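ACYL carrier protein ACPA (Mycobacterium tuberculosis, PDB 2CGQ) probably serves as an acyl carrier protein, holding acyl chains as thioesters on a phosphopantetheine arm for delivery to partner enzymes. Local coordinates at residues A[61-64]-A[65-69]; A[84-87]-A[88-92]. All coordinates share one frame; numbering follows the deposited sequence.

Four helices follow one another along the chain, 27-39, 59-73, 79-84 and 88-96, and the two contacts come in series, neither nested nor crossed. Contact 1 lies wholly within helix 59-73, between groups about one turn apart; contact 2 closes the short turn between helices 79-84 and 88-96 and starts the last helix. Their centres lie about 12 Å apart, on opposite sides of the chain's centre, with apolar side chains meeting between them: Leu-65 and Leu-69 pack on Val-91, and Ile-66 touches Ile-85. Helix 27-39 borders both, receiving Glu-68 from contact 1 and Val-91 and Tyr-92 from contact 2, so the helices share one core.

Contact 1: residues A[61-64]-A[65-69]; sequences KLFQ and LITEL
Phe-63 turns one face of its ring to the methyl of Thr-67, four residues further along the helix. Thr-67 CG2 sits over that face, displaced toward the rim, in a CH-pi contact: it is 3.9 Å from the centroid of the Phe-63 ring and 18° off the normal. A first torsion of 178° turns CG of Phe-63 opposite its own backbone N and swings the ring toward Thr-67; CZ of Phe-63 is the ring atom nearest Thr-67 CG2. The hydroxyl on the other branch of Thr-67 turns back to the main chain, OG1 donating to Phe-63 O at 2.8 Å. The same oxygen accepts Thr-67 N at 3.1 Å, the two donors arriving from opposite faces of the carbonyl plane, so Phe-63 O is gripped twice by a single residue. Regular i to i+4 bonds continue around it, with Leu-65 N on Lys-61 O, Ile-66 N on Leu-62 O and Glu-68 N on Gln-64 O. This is the second helix of the four-helix acyl carrier fold, the one that in relatives begins close to the serine carrying phosphopantetheine. Its inner side bears Leu-65, which meets Phe-57. On the side toward helix 27-39, Gln-64 and Glu-68 are joined through a water that accepts from Gln-64 NE2 at 3.0 Å and donates to Glu-68 OE2 at 3.2 Å. Both chains run extended beyond CG, bringing their polar ends to the same water. Glu-68 is modelled in two conformers and the bridge belongs to one of them, so this link is not certain. In that same conformer the direct ionic partner of Glu-68 is Arg-37, whose NE forms a salt bridge with OE1.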
loop_
_atom_site.group_PDB
_atom_site.type_symbol
_atom_site.label_atom_id
_atom_site.label_comp_id
_atom_site.label_asym_id
_atom_site.label_seq_id
_atom_site.Cartn_x
_atom_site.Cartn_y
_atom_site.Cartn_z
ATOM N N LYS A 61 2.831 -10.123 -1.932
ATOM C CA LYS A 61 1.843 -9.268 -1.295
ATOM C C LYS A 61 2.041 -7.820 -1.726
ATOM O O LYS A 61 1.093 -7.035 -1.793
ATOM C CB LYS A 61 1.853 -9.417 0.241
ATOM C CG LYS A 61 1.341 -10.835 0.701
ATOM C CD LYS A 61 1.479 -11.026 2.235
ATOM C CE LYS A 61 1.481 -12.496 2.532
ATOM N NZ LYS A 61 1.173 -12.966 3.946
ATOM N N LEU A 62 3.273 -7.445 -2.029
ATOM C CA LEU A 62 3.496 -6.091 -2.551
ATOM C C LEU A 62 2.887 -5.937 -3.942
ATOM O O LEU A 62 2.366 -4.876 -4.258
ATOM C CB LEU A 62 4.964 -5.770 -2.646
ATOM C CG LEU A 62 5.616 -5.616 -1.284
ATOM C CD1 LEU A 62 7.148 -5.704 -1.425
ATOM C CD2 LEU A 62 5.128 -4.383 -0.589
ATOM N N PHE A 63 2.995 -6.978 -4.782
ATOM C CA PHE A 63 2.358 -6.965 -6.090
ATOM C C PHE A 63 0.854 -6.839 -5.941
ATOM O O PHE A 63 0.194 -6.119 -6.663
ATOM C CB PHE A 63 2.709 -8.250 -6.867
ATOM C CG PHE A 63 2.057 -8.351 -8.196
ATOM C CD1 PHE A 63 2.569 -7.650 -9.294
ATOM C CD2 PHE A 63 0.888 -9.076 -8.360
ATOM C CE1 PHE A 63 1.978 -7.746 -10.529
ATOM C CE2 PHE A 63 0.255 -9.131 -9.619
ATOM C CZ PHE A 63 0.818 -8.472 -10.693
ATOM N N GLN A 64 0.284 -7.601 -4.993
ATOM C CA GLN A 64 -1.136 -7.492 -4.706
ATOM C C GLN A 64 -1.479 -6.079 -4.298
ATOM O O GLN A 64 -2.489 -5.542 -4.725
ATOM C CB GLN A 64 -1.555 -8.440 -3.599
ATOM C CG GLN A 64 -1.674 -9.877 -3.933
ATOM C CD GLN A 64 -2.302 -10.628 -2.768
ATOM O OE1 GLN A 64 -1.613 -11.043 -1.890
ATOM N NE2 GLN A 64 -3.629 -10.774 -2.786
ATOM N N LEU A 65 -0.688 -5.480 -3.419
ATOM C CA LEU A 65 -0.999 -4.135 -2.964
ATOM C C LEU A 65 -1.055 -3.140 -4.107
ATOM O O LEU A 65 -2.014 -2.368 -4.214
ATOM C CB LEU A 65 -0.019 -3.653 -1.897
ATOM C CG LEU A 65 -0.207 -2.286 -1.355
ATOM C CD1 LEU A 65 -1.493 -2.136 -0.620
ATOM C CD2 LEU A 65 0.963 -2.016 -0.398
ATOM N N ILE A 66 -0.036 -3.140 -4.938
ATOM C CA ILE A 66 0.017 -2.166 -6.062
ATOM C C ILE A 66 -1.183 -2.358 -7.009
ATOM O O ILE A 66 -1.908 -1.437 -7.337
ATOM C CB ILE A 66 1.341 -2.241 -6.824
ATOM C CG1 ILE A 66 2.554 -1.918 -5.876
ATOM C CG2 ILE A 66 1.331 -1.282 -8.002
ATOM C CD1 ILE A 66 2.450 -0.602 -5.088
ATOM N N THR A 67 -1.415 -3.579 -7.432
ATOM C CA THR A 67 -2.456 -3.872 -8.382
ATOM C C THR A 67 -3.865 -3.647 -7.768
ATOM O O THR A 67 -4.772 -3.091 -8.431
ATOM C CB THR A 67 -2.260 -5.264 -9.000
ATOM O OG1 THR A 67 -2.316 -6.292 -7.992
ATOM C CG2 THR A 67 -0.941 -5.351 -9.785
ATOM N N GLU A 68 -4.080 -4.109 -6.515
ATOM C CA GLU A 68 -5.345 -3.798 -5.822
ATOM C C GLU A 68 -5.644 -2.291 -5.779
ATOM O O GLU A 68 -6.793 -1.877 -5.973
ATOM C CB GLU A 68 -5.411 -4.435 -4.422
ATOM C CG GLU A 68 -6.812 -4.434 -3.802
ATOM C CD GLU A 68 -7.074 -5.538 -2.760
ATOM O OE1 GLU A 68 -7.988 -5.354 -1.914
ATOM O OE2 GLU A 68 -6.387 -6.586 -2.812
ATOM N N LEU A 69 -4.659 -1.477 -5.424
ATOM C CA LEU A 69 -4.839 -0.044 -5.381
ATOM C C LEU A 69 -5.071 0.560 -6.754
ATOM O O LEU A 69 -5.970 1.410 -6.930
ATOM C CB LEU A 69 -3.627 0.626 -4.741
ATOM C CG LEU A 69 -3.419 0.316 -3.248
ATOM C CD1 LEU A 69 -2.108 0.947 -2.826
ATOM C CD2 LEU A 69 -4.531 0.802 -2.453
HETATM O O HOH W 1 -5.037 -8.854 -4.551
#

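Contact 2: residues A[84-87]-A[88-92]; sequences NIKT and VGDVY
The backbone runs extended through Thr-87 and then turns into helix 88-96, where Val-91 N takes up the first i to i+4 bond, to Thr-87 O at 3.3 Å. Thr-87 is the N-cap, and with Asp-90 it forms a capping box: each side chain accepts from the main-chain N-H of the other, Thr-87 reaching forward and Asp-90 back. The two halves differ in strength. Thr-87 OG1 accepts Asp-90 N in a weak bond of 3.3 Å, the hydroxyl being set between the backbone N and the carbonyl carbon (chi1 63°), which directs it at the first turn of the helix. In return Asp-90 OD2 takes Thr-87 N at 3.0 Å in a nearly straight bond, the donor standing 54° out of the carboxylate plane. The aspartate goes one residue further than the box requires, as OD2 also accepts Lys-86 N at 2.7 Å through its anti lone pair. One carboxylate oxygen thus clasps two successive N-H groups of the linker and ties both to the first turn of the helix. These donors and the nearby helix start would probably stabilise the negative charge. Below the polar cap, Ile-85 and Val-91 cross at about a right angle, while the CB of Asp-90 also lies beside the isoleucine. In this four-helix acyl carrier fold the turn joins the short helix 79-84 to the last helix, and its apolar residues face inward: Ile-85 reaches Leu-51, Val-88 packs on Ile-45 and Leu-55, and Val-91 lies against Ile-31. The meeting between the two branched chains comes down to one pair of methyls, Ile-85 CG2 and Val-91 CG2, 3.7 Å apart.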
loop_
_atom_site.group_PDB
_atom_site.type_symbol
_atom_site.label_atom_id
_atom_site.label_comp_id
_atom_site.label_asym_id
_atom_site.label_seq_id
_atom_site.Cartn_x
_atom_site.Cartn_y
_atom_site.Cartn_z
ATOM N N ASN A 84 10.247 1.702 -5.348
ATOM C CA ASN A 84 10.755 2.640 -4.370
ATOM C C ASN A 84 9.866 2.760 -3.130
ATOM O O ASN A 84 10.262 3.410 -2.200
ATOM C CB ASN A 84 10.899 4.026 -4.999
ATOM C CG ASN A 84 12.056 4.114 -5.967
ATOM O OD1 ASN A 84 12.968 3.298 -5.908
ATOM N ND2 ASN A 84 12.025 5.102 -6.877
ATOM N N ILE A 85 8.670 2.164 -3.122
ATOM C CA ILE A 85 7.789 2.215 -1.955
ATOM C C ILE A 85 8.366 1.365 -0.831
ATOM O O ILE A 85 8.603 0.154 -1.014
ATOM C CB ILE A 85 6.377 1.753 -2.311
ATOM C CG1 ILE A 85 5.684 2.850 -3.088
ATOM C CG2 ILE A 85 5.608 1.357 -1.042
ATOM C CD1 ILE A 85 4.417 2.417 -3.680
ATOM N N LYS A 86 8.582 1.985 0.330
ATOM C CA LYS A 86 9.160 1.275 1.452
ATOM C C LYS A 86 8.227 1.246 2.673
ATOM O O LYS A 86 8.188 0.251 3.378
ATOM C CB LYS A 86 10.466 1.903 1.891
ATOM C CG LYS A 86 11.595 1.837 0.883
ATOM C CD LYS A 86 11.964 0.429 0.573
ATOM C CE LYS A 86 13.428 0.397 0.150
ATOM N NZ LYS A 86 13.629 1.232 -1.061
ATOM N N THR A 87 7.581 2.382 2.950
ATOM C CA THR A 87 6.684 2.518 4.077
ATOM C C THR A 87 5.238 2.665 3.677
ATOM O O THR A 87 4.934 3.035 2.547
ATOM C CB THR A 87 7.065 3.727 4.935
ATOM O OG1 THR A 87 6.928 4.927 4.181
ATOM C CG2 THR A 87 8.494 3.603 5.411
ATOM N N VAL A 88 4.365 2.486 4.655
ATOM C CA VAL A 88 2.943 2.784 4.470
ATOM C C VAL A 88 2.781 4.235 3.944
ATOM O O VAL A 88 1.991 4.480 3.025
ATOM C CB VAL A 88 2.173 2.570 5.763
ATOM C CG1 VAL A 88 0.738 3.173 5.677
ATOM C CG2 VAL A 88 2.124 1.067 6.157
ATOM N N GLY A 89 3.495 5.195 4.523
ATOM C CA GLY A 89 3.395 6.559 4.067
ATOM C C GLY A 89 3.666 6.745 2.590
ATOM O O GLY A 89 3.027 7.563 1.942
ATOM N N ASP A 90 4.618 5.989 2.065
ATOM C CA ASP A 90 5.026 6.049 0.626
ATOM C C ASP A 90 3.824 5.570 -0.233
ATOM O O ASP A 90 3.511 6.126 -1.298
ATOM C CB ASP A 90 6.187 5.111 0.344
ATOM C CG ASP A 90 7.496 5.526 0.988
ATOM O OD1 ASP A 90 7.687 6.725 1.330
ATOM O OD2 ASP A 90 8.342 4.613 1.096
ATOM N N VAL A 91 3.124 4.561 0.280
ATOM C CA VAL A 91 1.873 4.089 -0.357
ATOM C C VAL A 91 0.818 5.216 -0.379
ATOM O O VAL A 91 0.195 5.501 -1.430
ATOM C CB VAL A 91 1.295 2.861 0.360
ATOM C CG1 VAL A 91 0.030 2.365 -0.380
ATOM C CG2 VAL A 91 2.268 1.716 0.409
ATOM N N TYR A 92 0.618 5.916 0.759
ATOM C CA TYR A 92 -0.316 7.043 0.791
ATOM C C TYR A 92 0.023 8.100 -0.230
ATOM O O TYR A 92 -0.832 8.595 -0.915
ATOM C CB TYR A 92 -0.371 7.687 2.190
ATOM C CG TYR A 92 -0.802 6.834 3.349
ATOM C CD1 TYR A 92 -1.527 5.676 3.218
ATOM C CD2 TYR A 92 -0.596 7.295 4.660
ATOM C CE1 TYR A 92 -1.967 4.954 4.351
ATOM C CE2 TYR A 92 -1.034 6.601 5.773
ATOM C CZ TYR A 92 -1.715 5.455 5.643
ATOM O OH TYR A 92 -2.075 4.814 6.806
#